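Local coordinates for protein ESSB (Geobacillus thermodenitrificans, PDB 2YNQ) that serves as an integral membrane component of the type VII secretion system, represented here by its extracellular domain, at the interface of chains A and B. Numbering follows the deposited sequence. Chains: chain A/B, ESSB.

Contact 1: the interface of chains A and B. Residues chain A 135-136, 139; chain B 21-22, 24.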
loop_
_atom_site.group_PDB
_atom_site.type_symbol
_atom_site.label_atom_id
_atom_site.label_comp_id
_atom_site.label_asym_id
_atom_site.label_seq_id
_atom_site.Cartn_x
_atom_site.Cartn_y
_atom_site.Cartn_z
ATOM N N ASP A 135 8.902 3.091 -12.235
ATOM C CA ASP A 135 9.277 4.191 -11.356
ATOM C C ASP A 135 9.080 5.521 -12.072
ATOM O O ASP A 135 8.535 6.469 -11.479
ATOM C CB ASP A 135 10.712 4.066 -10.848
ATOM C CG ASP A 135 10.883 2.974 -9.789
ATOM O OD1 ASP A 135 9.890 2.574 -9.132
ATOM O OD2 ASP A 135 12.036 2.520 -9.610
ATOM N N GLN A 136 9.484 5.582 -13.345
ATOM C CA GLN A 136 9.361 6.805 -14.114
ATOM C C GLN A 136 7.893 7.134 -14.337
ATOM O O GLN A 136 7.494 8.279 -14.158
ATOM C CB GLN A 136 10.154 6.737 -15.439
ATOM C CG GLN A 136 10.030 7.988 -16.341
ATOM C CD GLN A 136 10.678 9.253 -15.759
ATOM O OE1 GLN A 136 11.745 9.205 -15.114
ATOM N NE2 GLN A 136 10.052 10.401 -16.017
ATOM N N LYS A 139 6.492 8.684 -11.262
ATOM C CA LYS A 139 6.866 10.086 -11.161
ATOM C C LYS A 139 5.951 10.910 -12.057
ATOM O O LYS A 139 5.425 11.940 -11.639
ATOM C CB LYS A 139 8.327 10.320 -11.522
ATOM C CG LYS A 139 8.731 11.796 -11.614
ATOM C CD LYS A 139 8.525 12.567 -10.296
ATOM C CE LYS A 139 9.337 13.883 -10.308
ATOM N NZ LYS A 139 9.476 14.459 -8.939
ATOM N N GLN B 21 17.171 10.894 -11.735
ATOM C CA GLN B 21 16.530 10.223 -12.863
ATOM C C GLN B 21 15.237 9.516 -12.483
ATOM O O GLN B 21 14.687 8.765 -13.310
ATOM C CB GLN B 21 17.427 9.087 -13.335
ATOM C CG GLN B 21 18.415 9.448 -14.332
ATOM C CD GLN B 21 19.308 8.278 -14.655
ATOM O OE1 GLN B 21 19.077 7.572 -15.643
ATOM N NE2 GLN B 21 20.338 8.063 -13.834
ATOM N N ASN B 22 14.813 9.667 -11.223
ATOM C CA ASN B 22 13.593 9.023 -10.703
ATOM C C ASN B 22 13.693 7.506 -10.630
ATOM O O ASN B 22 12.699 6.807 -10.743
ATOM C CB ASN B 22 12.390 9.393 -11.561
ATOM C CG ASN B 22 12.338 10.863 -11.890
ATOM O OD1 ASN B 22 12.331 11.709 -10.989
ATOM N ND2 ASN B 22 12.271 11.186 -13.193
ATOM N N TYR B 24 13.732 5.206 -8.410
ATOM C CA TYR B 24 13.458 4.961 -6.998
ATOM C C TYR B 24 13.923 3.576 -6.516
ATOM O O TYR B 24 14.649 3.486 -5.530
ATOM C CB TYR B 24 11.967 5.205 -6.693
ATOM C CG TYR B 24 11.456 6.555 -7.173
ATOM C CD1 TYR B 24 12.015 7.731 -6.702
ATOM C CD2 TYR B 24 10.410 6.653 -8.090
ATOM C CE1 TYR B 24 11.559 8.968 -7.134
ATOM C CE2 TYR B 24 9.945 7.895 -8.532
ATOM C CZ TYR B 24 10.533 9.046 -8.037
ATOM O OH TYR B 24 10.114 10.294 -8.447
HETATM O O HOH W 1 11.265 12.494 -7.723
HETATM O O HOH W 2 11.098 13.420 -15.306
#

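Contact 2: the interface of chains A and B. Residues chain A 107, 110-111, 114; chain B 54-56.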
loop_
_atom_site.group_PDB
_atom_site.type_symbol
_atom_site.label_atom_id
_atom_site.label_comp_id
_atom_site.label_asym_id
_atom_site.label_seq_id
_atom_site.Cartn_x
_atom_site.Cartn_y
_atom_site.Cartn_z
ATOM N N TYR A 107 -2.625 2.962 -8.306
ATOM C CA TYR A 107 -2.571 1.957 -7.245
ATOM C C TYR A 107 -2.114 0.606 -7.787
ATOM O O TYR A 107 -1.296 -0.081 -7.179
ATOM C CB TYR A 107 -3.916 1.841 -6.499
ATOM C CG TYR A 107 -3.881 0.914 -5.289
ATOM C CD1 TYR A 107 -3.094 1.226 -4.163
ATOM C CD2 TYR A 107 -4.611 -0.281 -5.273
ATOM C CE1 TYR A 107 -3.045 0.380 -3.041
ATOM C CE2 TYR A 107 -4.583 -1.137 -4.144
ATOM C CZ TYR A 107 -3.804 -0.799 -3.036
ATOM O OH TYR A 107 -3.743 -1.637 -1.938
ATOM N N LEU A 110 1.691 0.626 -8.542
ATOM C CA LEU A 110 2.393 0.457 -7.281
ATOM C C LEU A 110 2.392 -0.983 -6.826
ATOM O O LEU A 110 3.414 -1.483 -6.393
ATOM C CB LEU A 110 1.804 1.371 -6.210
ATOM C CG LEU A 110 2.123 2.842 -6.452
ATOM C CD1 LEU A 110 1.134 3.746 -5.752
ATOM C CD2 LEU A 110 3.552 3.149 -6.049
ATOM N N LYS A 111 1.254 -1.664 -6.935
ATOM C CA LYS A 111 1.199 -3.076 -6.561
ATOM C C LYS A 111 1.972 -3.951 -7.570
ATOM O O LYS A 111 2.655 -4.908 -7.183
ATOM C CB LYS A 111 -0.263 -3.517 -6.353
ATOM C CG LYS A 111 -0.819 -3.200 -4.929
ATOM C CD LYS A 111 -0.439 -4.342 -3.935
ATOM C CE LYS A 111 -0.925 -4.110 -2.503
ATOM N NZ LYS A 111 -2.406 -4.333 -2.274
ATOM N N GLU A 114 5.639 -4.015 -7.026
ATOM C CA GLU A 114 5.953 -5.015 -6.008
ATOM C C GLU A 114 5.984 -6.440 -6.546
ATOM O O GLU A 114 6.751 -7.260 -6.053
ATOM C CB GLU A 114 4.962 -4.918 -4.829
ATOM C CG GLU A 114 5.233 -3.740 -3.909
ATOM C CD GLU A 114 4.112 -3.448 -2.895
ATOM O OE1 GLU A 114 3.195 -4.280 -2.731
ATOM O OE2 GLU A 114 4.170 -2.372 -2.243
ATOM N N THR B 54 7.043 4.968 -3.725
ATOM C CA THR B 54 6.771 3.594 -4.118
ATOM C C THR B 54 5.954 2.847 -3.056
ATOM O O THR B 54 5.807 1.629 -3.124
ATOM C CB THR B 54 8.090 2.834 -4.389
ATOM O OG1 THR B 54 8.922 2.878 -3.220
ATOM C CG2 THR B 54 8.841 3.465 -5.529
ATOM N N GLU B 55 5.448 3.559 -2.058
ATOM C CA GLU B 55 4.569 2.942 -1.058
ATOM C C GLU B 55 3.181 2.711 -1.679
ATOM O O GLU B 55 2.593 3.623 -2.248
ATOM C CB GLU B 55 4.483 3.826 0.194
ATOM C CG GLU B 55 3.658 3.260 1.328
ATOM C CD GLU B 55 4.312 2.080 2.037
ATOM O OE1 GLU B 55 5.488 1.759 1.766
ATOM O OE2 GLU B 55 3.635 1.452 2.874
ATOM N N SER B 56 2.678 1.490 -1.595
ATOM C CA SER B 56 1.329 1.167 -2.105
ATOM C C SER B 56 0.245 1.772 -1.255
ATOM O O SER B 56 -0.291 1.103 -0.403
ATOM C CB SER B 56 1.094 -0.334 -2.080
ATOM O OG SER B 56 2.020 -0.974 -2.920
HETATM O O HOH W 3 4.366 -0.670 -0.156
HETATM O O HOH W 4 5.588 -0.017 -5.254
HETATM O O HOH W 5 6.763 -0.651 -2.177
#

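Contact 3: the interface of chains A and B. Residues chain A 57-58, 60; chain B 106, 110, 142.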
loop_
_atom_site.group_PDB
_atom_site.type_symbol
_atom_site.label_atom_id
_atom_site.label_comp_id
_atom_site.label_asym_id
_atom_site.label_seq_id
_atom_site.Cartn_x
_atom_site.Cartn_y
_atom_site.Cartn_z
ATOM N N LEU A 57 -6.169 -1.554 5.668
ATOM C CA LEU A 57 -6.834 -0.264 5.621
ATOM C C LEU A 57 -7.525 -0.092 6.957
ATOM O O LEU A 57 -7.860 -1.079 7.616
ATOM C CB LEU A 57 -7.888 -0.257 4.500
ATOM C CG LEU A 57 -7.498 -0.492 3.034
ATOM C CD1 LEU A 57 -8.723 -0.539 2.138
ATOM C CD2 LEU A 57 -6.549 0.587 2.526
ATOM N N THR A 58 -7.740 1.149 7.376
ATOM C CA THR A 58 -8.579 1.392 8.543
ATOM C C THR A 58 -9.981 0.887 8.209
ATOM O O THR A 58 -10.291 0.655 7.034
ATOM C CB THR A 58 -8.681 2.886 8.864
ATOM O OG1 THR A 58 -9.288 3.555 7.760
ATOM C CG2 THR A 58 -7.298 3.494 9.118
ATOM N N GLU A 60 -12.655 2.620 8.378
ATOM C CA GLU A 60 -13.295 3.651 7.597
ATOM C C GLU A 60 -12.901 3.537 6.119
ATOM O O GLU A 60 -13.771 3.609 5.237
ATOM C CB GLU A 60 -13.005 5.036 8.153
ATOM C CG GLU A 60 -14.277 5.896 8.281
ATOM C CD GLU A 60 -14.051 7.364 7.902
ATOM O OE1 GLU A 60 -13.684 7.632 6.732
ATOM O OE2 GLU A 60 -14.228 8.246 8.774
ATOM N N VAL B 106 -1.416 5.448 13.222
ATOM C CA VAL B 106 -2.368 4.486 12.700
ATOM C C VAL B 106 -1.769 3.697 11.542
ATOM O O VAL B 106 -1.901 2.468 11.485
ATOM C CB VAL B 106 -3.689 5.144 12.258
ATOM C CG1 VAL B 106 -4.514 4.157 11.478
ATOM C CG2 VAL B 106 -4.453 5.665 13.463
ATOM N N LEU B 110 -1.145 -0.369 11.376
ATOM C CA LEU B 110 -1.583 -1.253 10.285
ATOM C C LEU B 110 -0.463 -2.126 9.725
ATOM O O LEU B 110 -0.658 -3.318 9.542
ATOM C CB LEU B 110 -2.264 -0.464 9.175
ATOM C CG LEU B 110 -3.672 0.029 9.553
ATOM C CD1 LEU B 110 -4.150 1.057 8.529
ATOM C CD2 LEU B 110 -4.712 -1.117 9.739
ATOM N N GLU B 142 -8.875 6.332 15.414
ATOM C CA GLU B 142 -9.915 6.598 14.441
ATOM C C GLU B 142 -11.078 7.374 15.053
ATOM O O GLU B 142 -11.619 8.290 14.422
ATOM C CB GLU B 142 -10.384 5.300 13.805
ATOM C CG GLU B 142 -9.459 4.808 12.708
ATOM C CD GLU B 142 -9.464 5.747 11.518
ATOM O OE1 GLU B 142 -8.730 6.752 11.566
ATOM O OE2 GLU B 142 -10.231 5.502 10.557
HETATM O O HOH W 6 -9.093 6.398 8.320
#

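Contact 1: the interface of chains A and B
Where A:Lys139 lies across B:Asn22 and B:Tyr24 at about a right angle to both, the two EssB chains pack in detail. CG of the lysine is anti to its backbone N (chi1 172°), and the bend at the next bond lays the methylene chain over the B:Asn22 amide, with CG 3.7 Å from B:Asn22 CG. The phenol oxygen of B:Tyr24 reaches the same aliphatic stretch, its OH 3.3 Å from A:Lys139 CD. One turn earlier on helix 124-149, A:Asp135 slides past the tyrosine in the opposite sense and sets its CB 3.8 Å from B:Tyr24 CD2. A direct polar tie is made by two side-chain amides: B:Asn22 ND2 donates to A:Gln136 OE1 at 2.8 Å, nearly straight at the hydrogen (163°). The acceptor lies close to the asparagine amide plane, although the two amides are turned 56° apart. An alanine in place of B:Asn22 would probably leave A:Gln136 OE1 without this donor and the A:Lys139 methylenes without the amide they cross. The looser side is bridged by solvent. Water 2 links A:Gln136 NE2 to B:Asn22 ND2 through long contacts, whereas water 1 joins the terminal amine NZ of A:Lys139 to the phenol oxygen of B:Tyr24. Water 1 sits at the edge of the tyrosine ring, in its plane, 2.6 Å from B:Tyr24 OH.

Contact 2: the interface of chains A and B
A:Glu114 and B:Ser56 meet through two similar first torsions, each setting the group beyond CB anti to its own carbonyl carbon: chi1 is -76° for the glutamate and -62° for the serine. Beyond CG the glutamate runs extended and carries its carboxylate to the serine hydroxyl. B:Ser56 OG donates to A:Glu114 OE2 at 2.7 Å, coming from above the carboxylate plane, 59° out of it. The same oxygen also takes part in a water network. Water 3 lies 2.7 Å from A:Glu114 OE2 and is paired with the backbone N of B:Ser56. The serine thus meets one carboxylate oxygen twice, directly through OG and by way of water from its backbone N. Water 5 connects that oxygen to B:Thr54 O, while water 4 ties B:Thr54 O to A:Leu110 O. The like-charged carboxylates stand apart, A:Glu114 OE2 5.9 Å from B:Glu55 OE1, and the hydroxyl and waters on OE2 would probably help stabilise a charge on A:Glu114. Beside this polar cluster A:Leu110 supplies an apolar contact, its CD2 resting 3.8 Å from B:Thr54 CA. On the other flank A:Lys111 folds back along A:Tyr107, with NZ 3.0 Å from the phenol OH, and its CG over one face of the ring. The chain A residues all belong to helix 102-117, whose side receives residues 54-56 of chain B, part of the linker between helices 41-53 and 59-67.

Contact 3: the interface of chains A and B
The methyl group of A:Thr58 makes the central contact, pointing into chain B between B:Val106, B:Leu110 and B:Glu142. Its CG2 lies 3.7 Å from B:Val106 CG1, where the two side chains cross at about a right angle, and 4.0 Å from B:Leu110 CD1. Both branches of the leucine also touch backbone, CD1 3.8 Å from A:Thr58 N and CD2 3.8 Å from A:Leu57 O. B:Glu142 sets its carboxylate OE2 3.5 Å from A:Thr58 CB. Polar groups meet here through solvent: water 6 lies 2.9 Å from A:Thr58 OG1 and 2.7 Å from B:Glu142 OE2. The threonine torsion sorts its two branches, for chi1 of 62° puts OG1 between the backbone N and the carbonyl carbon, and CG2 anti to the carbonyl carbon. Farther out, a bend at chi2 on helix 124-152 positions the B:Glu142 carboxylate. A:Glu60 stands close by on helix 59-67, its OE2 5.2 Å from B:Glu142 OE2, two carboxylates that, if both charged, would probably repel mildly. B:Val106 and B:Leu110 sit one turn apart on helix 102-118. In the deposited pair, and probably in any biological EssB dimer built this way, these groups help hold the copies together through apolar contact and a bridging water.

The three contacts follow one another along the A/B interface: contacts 1 and 2 have centres about 13 Å apart, contacts 2 and 3 about 18 Å, and contacts 1 and 3 about 29 Å. Contacts 2 and 3 draw on related elements with the chains exchanged, since the loop before helix 59-67 of one copy meets the helix beginning at residue 102 of the other, and position 110 serves in both. Helix 124-149 of chain A in contact 1 likewise has its counterpart in contact 3. The pairing is not an exact two-fold, and self-association of EssB makes a biological dimer plausible.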